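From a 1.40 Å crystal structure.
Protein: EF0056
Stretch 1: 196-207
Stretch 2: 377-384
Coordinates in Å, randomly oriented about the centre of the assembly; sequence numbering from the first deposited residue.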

# COMPACT_ATOMS: atom_id res chain seq x y z
N ASP A 196 -16.35 3.01 -6.11
CA ASP A 196 -17.42 2.03 -6.17
C ASP A 196 -16.95 0.64 -6.60
O ASP A 196 -17.70 -0.32 -6.48
CB ASP A 196 -18.51 2.52 -7.14
CG ASP A 196 -17.97 2.82 -8.52
OD1 ASP A 196 -16.82 3.29 -8.63
OD2 ASP A 196 -18.71 2.61 -9.50
N PHE A 197 -15.72 0.52 -7.08
CA PHE A 197 -15.31 -0.75 -7.67
C PHE A 197 -15.30 -1.86 -6.63
O PHE A 197 -15.76 -2.97 -6.92
CB PHE A 197 -13.94 -0.67 -8.36
CG PHE A 197 -13.51 -1.98 -8.97
CD1 PHE A 197 -14.05 -2.42 -10.17
CD2 PHE A 197 -12.60 -2.79 -8.31
CE1 PHE A 197 -13.67 -3.64 -10.71
CE2 PHE A 197 -12.23 -4.01 -8.84
CZ PHE A 197 -12.77 -4.44 -10.04
N TYR A 198 -14.80 -1.58 -5.43
CA TYR A 198 -14.71 -2.61 -4.39
C TYR A 198 -16.05 -3.31 -4.18
O TYR A 198 -16.09 -4.49 -3.84
CB TYR A 198 -14.21 -2.03 -3.07
CG TYR A 198 -14.32 -3.02 -1.93
CD1 TYR A 198 -13.33 -3.97 -1.71
CD2 TYR A 198 -15.43 -3.03 -1.09
CE1 TYR A 198 -13.44 -4.89 -0.68
CE2 TYR A 198 -15.55 -3.95 -0.06
CZ TYR A 198 -14.54 -4.88 0.14
OH TYR A 198 -14.65 -5.80 1.16
N ASN A 199 -17.14 -2.60 -4.41
CA ASN A 199 -18.48 -3.16 -4.20
C ASN A 199 -18.96 -3.99 -5.39
O ASN A 199 -19.99 -4.65 -5.31
CB ASN A 199 -19.47 -2.04 -3.88
CG ASN A 199 -18.93 -1.06 -2.86
OD1 ASN A 199 -18.46 -1.46 -1.79
ND2 ASN A 199 -18.98 0.23 -3.18
N LYS A 200 -18.21 -3.96 -6.49
CA LYS A 200 -18.50 -4.83 -7.62
C LYS A 200 -18.09 -6.27 -7.29
O LYS A 200 -18.36 -7.19 -8.08
CB LYS A 200 -17.78 -4.37 -8.88
CG LYS A 200 -18.37 -3.12 -9.53
CD LYS A 200 -18.58 -3.33 -11.02
CE LYS A 200 -17.26 -3.52 -11.77
NZ LYS A 200 -17.43 -4.22 -13.08
N LEU A 201 -17.43 -6.46 -6.15
CA LEU A 201 -16.91 -7.78 -5.78
C LEU A 201 -17.70 -8.40 -4.65
O LEU A 201 -17.92 -7.79 -3.61
CB LEU A 201 -15.44 -7.69 -5.38
CG LEU A 201 -14.50 -7.10 -6.42
CD1 LEU A 201 -13.12 -7.00 -5.83
CD2 LEU A 201 -14.50 -7.95 -7.68
N ASP A 202 -18.11 -9.64 -4.86
CA ASP A 202 -18.77 -10.42 -3.83
C ASP A 202 -17.71 -11.08 -2.96
O ASP A 202 -16.72 -11.57 -3.47
CB ASP A 202 -19.64 -11.48 -4.49
CG ASP A 202 -20.65 -12.10 -3.54
OD1 ASP A 202 -20.96 -11.49 -2.49
OD2 ASP A 202 -21.14 -13.20 -3.84
N VAL A 203 -17.91 -11.10 -1.64
CA VAL A 203 -16.91 -11.62 -0.71
C VAL A 203 -17.03 -13.12 -0.53
O VAL A 203 -18.10 -13.66 -0.28
CB VAL A 203 -16.97 -10.92 0.67
CG1 VAL A 203 -15.96 -11.52 1.67
CG2 VAL A 203 -16.72 -9.43 0.47
N SER A 204 -15.90 -13.80 -0.67
CA SER A 204 -15.82 -15.24 -0.50
C SER A 204 -15.99 -15.66 0.96
O SER A 204 -15.53 -14.97 1.86
CB SER A 204 -14.45 -15.72 -1.00
OG SER A 204 -14.33 -17.12 -0.88
N GLU A 205 -16.58 -16.83 1.17
CA GLU A 205 -16.60 -17.47 2.49
C GLU A 205 -15.37 -18.34 2.75
O GLU A 205 -15.20 -18.93 3.81
CB GLU A 205 -17.88 -18.30 2.63
CG GLU A 205 -19.12 -17.43 2.57
CD GLU A 205 -20.40 -18.21 2.62
OE1 GLU A 205 -21.32 -17.93 1.81
OE2 GLU A 205 -20.50 -19.10 3.49
N ASN A 206 -14.48 -18.44 1.77
CA ASN A 206 -13.26 -19.21 1.92
C ASN A 206 -12.15 -18.43 2.62
O ASN A 206 -11.79 -17.34 2.18
CB ASN A 206 -12.80 -19.67 0.55
CG ASN A 206 -13.78 -20.60 -0.09
OD1 ASN A 206 -14.23 -21.55 0.54
ND2 ASN A 206 -14.14 -20.32 -1.32
N ASN A 207 -11.63 -18.98 3.71
CA ASN A 207 -10.46 -18.42 4.38
C ASN A 207 -10.65 -16.96 4.70
O ASN A 207 -9.73 -16.13 4.52
CB ASN A 207 -9.24 -18.61 3.49
CG ASN A 207 -9.10 -20.06 3.03
OD1 ASN A 207 -9.40 -20.39 1.88
ND2 ASN A 207 -8.70 -20.95 3.93
N PHE A 377 -5.12 1.95 -9.68
CA PHE A 377 -4.79 0.54 -9.85
C PHE A 377 -5.38 -0.28 -8.70
O PHE A 377 -5.35 0.13 -7.56
CB PHE A 377 -3.28 0.34 -9.88
CG PHE A 377 -2.58 1.19 -10.89
CD1 PHE A 377 -2.16 2.46 -10.57
CD2 PHE A 377 -2.38 0.75 -12.18
CE1 PHE A 377 -1.54 3.24 -11.49
CE2 PHE A 377 -1.76 1.54 -13.10
CZ PHE A 377 -1.34 2.79 -12.76
N ASP A 378 -5.85 -1.48 -9.00
CA ASP A 378 -6.42 -2.35 -7.96
C ASP A 378 -5.82 -3.74 -8.08
O ASP A 378 -5.41 -4.15 -9.16
CB ASP A 378 -7.93 -2.44 -8.11
CG ASP A 378 -8.59 -1.08 -8.29
OD1 ASP A 378 -8.93 -0.46 -7.27
OD2 ASP A 378 -8.72 -0.61 -9.44
N SER A 379 -5.81 -4.47 -6.98
CA SER A 379 -5.37 -5.86 -6.99
C SER A 379 -6.08 -6.60 -5.88
O SER A 379 -6.37 -6.03 -4.83
CB SER A 379 -3.87 -5.97 -6.81
OG SER A 379 -3.19 -5.25 -7.81
N TRP A 380 -6.36 -7.88 -6.09
CA TRP A 380 -7.02 -8.68 -5.07
C TRP A 380 -6.84 -10.14 -5.38
O TRP A 380 -6.52 -10.50 -6.53
CB TRP A 380 -8.52 -8.33 -4.94
CG TRP A 380 -9.38 -8.65 -6.16
CD1 TRP A 380 -10.21 -9.73 -6.33
CD2 TRP A 380 -9.50 -7.86 -7.35
NE1 TRP A 380 -10.83 -9.66 -7.56
CE2 TRP A 380 -10.41 -8.53 -8.21
CE3 TRP A 380 -8.92 -6.67 -7.79
CZ2 TRP A 380 -10.75 -8.04 -9.46
CZ3 TRP A 380 -9.25 -6.20 -9.04
CH2 TRP A 380 -10.15 -6.88 -9.86
N LEU A 381 -7.05 -11.00 -4.39
CA LEU A 381 -7.15 -12.44 -4.64
C LEU A 381 -8.61 -12.82 -4.66
O LEU A 381 -9.41 -12.26 -3.90
CB LEU A 381 -6.40 -13.23 -3.56
CG LEU A 381 -4.92 -12.91 -3.38
CD1 LEU A 381 -4.30 -13.88 -2.41
CD2 LEU A 381 -4.14 -12.92 -4.68
N SER A 382 -8.95 -13.80 -5.50
CA SER A 382 -10.31 -14.33 -5.53
C SER A 382 -10.24 -15.83 -5.52
O SER A 382 -9.20 -16.44 -5.85
CB SER A 382 -11.07 -13.84 -6.75
OG SER A 382 -10.43 -14.25 -7.93
N ASP A 383 -11.33 -16.45 -5.11
CA ASP A 383 -11.46 -17.89 -5.25
C ASP A 383 -11.82 -18.25 -6.70
O ASP A 383 -11.91 -17.39 -7.58
CB ASP A 383 -12.43 -18.47 -4.20
CG ASP A 383 -13.88 -18.04 -4.39
OD1 ASP A 383 -14.28 -17.62 -5.48
OD2 ASP A 383 -14.62 -18.14 -3.38
N THR A 384 -12.04 -19.53 -6.93
CA THR A 384 -12.29 -20.00 -8.27
C THR A 384 -13.59 -19.46 -8.84
O THR A 384 -13.76 -19.40 -10.05
CB THR A 384 -12.24 -21.51 -8.25
OG1 THR A 384 -12.22 -22.01 -9.58
CG2 THR A 384 -13.38 -22.13 -7.43

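A single carboxylate oxygen, OD2 of Asp-383, accepts both hydrogen bonds that cross between the stretches. Ser-204 OG donates to Asp-383 OD2 at 2.7 Å. Asn-206 ND2 donates to the same Asp-383 OD2 at 3.0 Å, but its N-H...O angle of 131° makes this bond weak. The short serine bond fits a hydroxyl meeting a charged acceptor.

The hydroxyl of Ser-204 works in both directions. While it donates to Asp-383, it accepts a hydrogen bond from the backbone of its own stretch, Asn-206 N to Ser-204 OG, 3.0 Å and nearly straight at 160°. This bond ties the turn from Ser-204 to Asn-206 together. Both residues direct CA-to-CB toward the other stretch, whereas Glu-205 between them points away. The other oxygen of Asp-383, OD1, is hydrogen-bonded to a residue adjoining one of the stretches, so both oxygens of the carboxylate are engaged.

The backbones do not pair. No main-chain hydrogen bond links the stretches, and the nearest CA atoms, those of Ser-204 and Asp-383, are 7.0 Å apart. Side chains therefore make the contact. Stretch 2 is a strand from Phe-377 to Ser-382, entered from earlier in the chain. Its alternation brings Asp-378 and Trp-380 toward stretch 1, while Ser-379 between them points away. After Asp-196, residues 197 to 200 of stretch 1 have helical backbone angles without the regular helical bonds. The chain then runs on as loop, extended from Leu-201 to Ser-204.

Trp-380 is the centre of the apolar part. Leu-201 lays a methyl over one face of the indole. Its CD1 atom sits 3.8 Å from the centroid of the five-membered ring of Trp-380, only 5° off the ring normal. This is a CH-pi contact: the weakly polarised methyl hydrogens meet the electron-rich face of the ring. The m, t rotamer of Leu-201 places CD1 there.

Phe-197 meets the six-membered ring of the same indole. Phe-197 CZ lies 3.6 Å from Trp-380 CH2, a close van der Waals contact at the edge of the phenyl ring. The centroids of the Phe-197 ring and the six-membered ring of Trp-380 are 5.4 Å apart, and the planes are inclined at 58°, so the pair is oblique. Phe-197 also reaches Asp-378, with Phe-197 CD2 4.4 Å from Asp-378 CG. That contact is loose, and Asp-378 OD1 finds its hydrogen bond elsewhere in the structure.

The contact is small, burying 285 Å² over both sides. It joins residues at least 177 positions apart in one chain, through an apolar cluster around Trp-380 and a polar one at Asp-383.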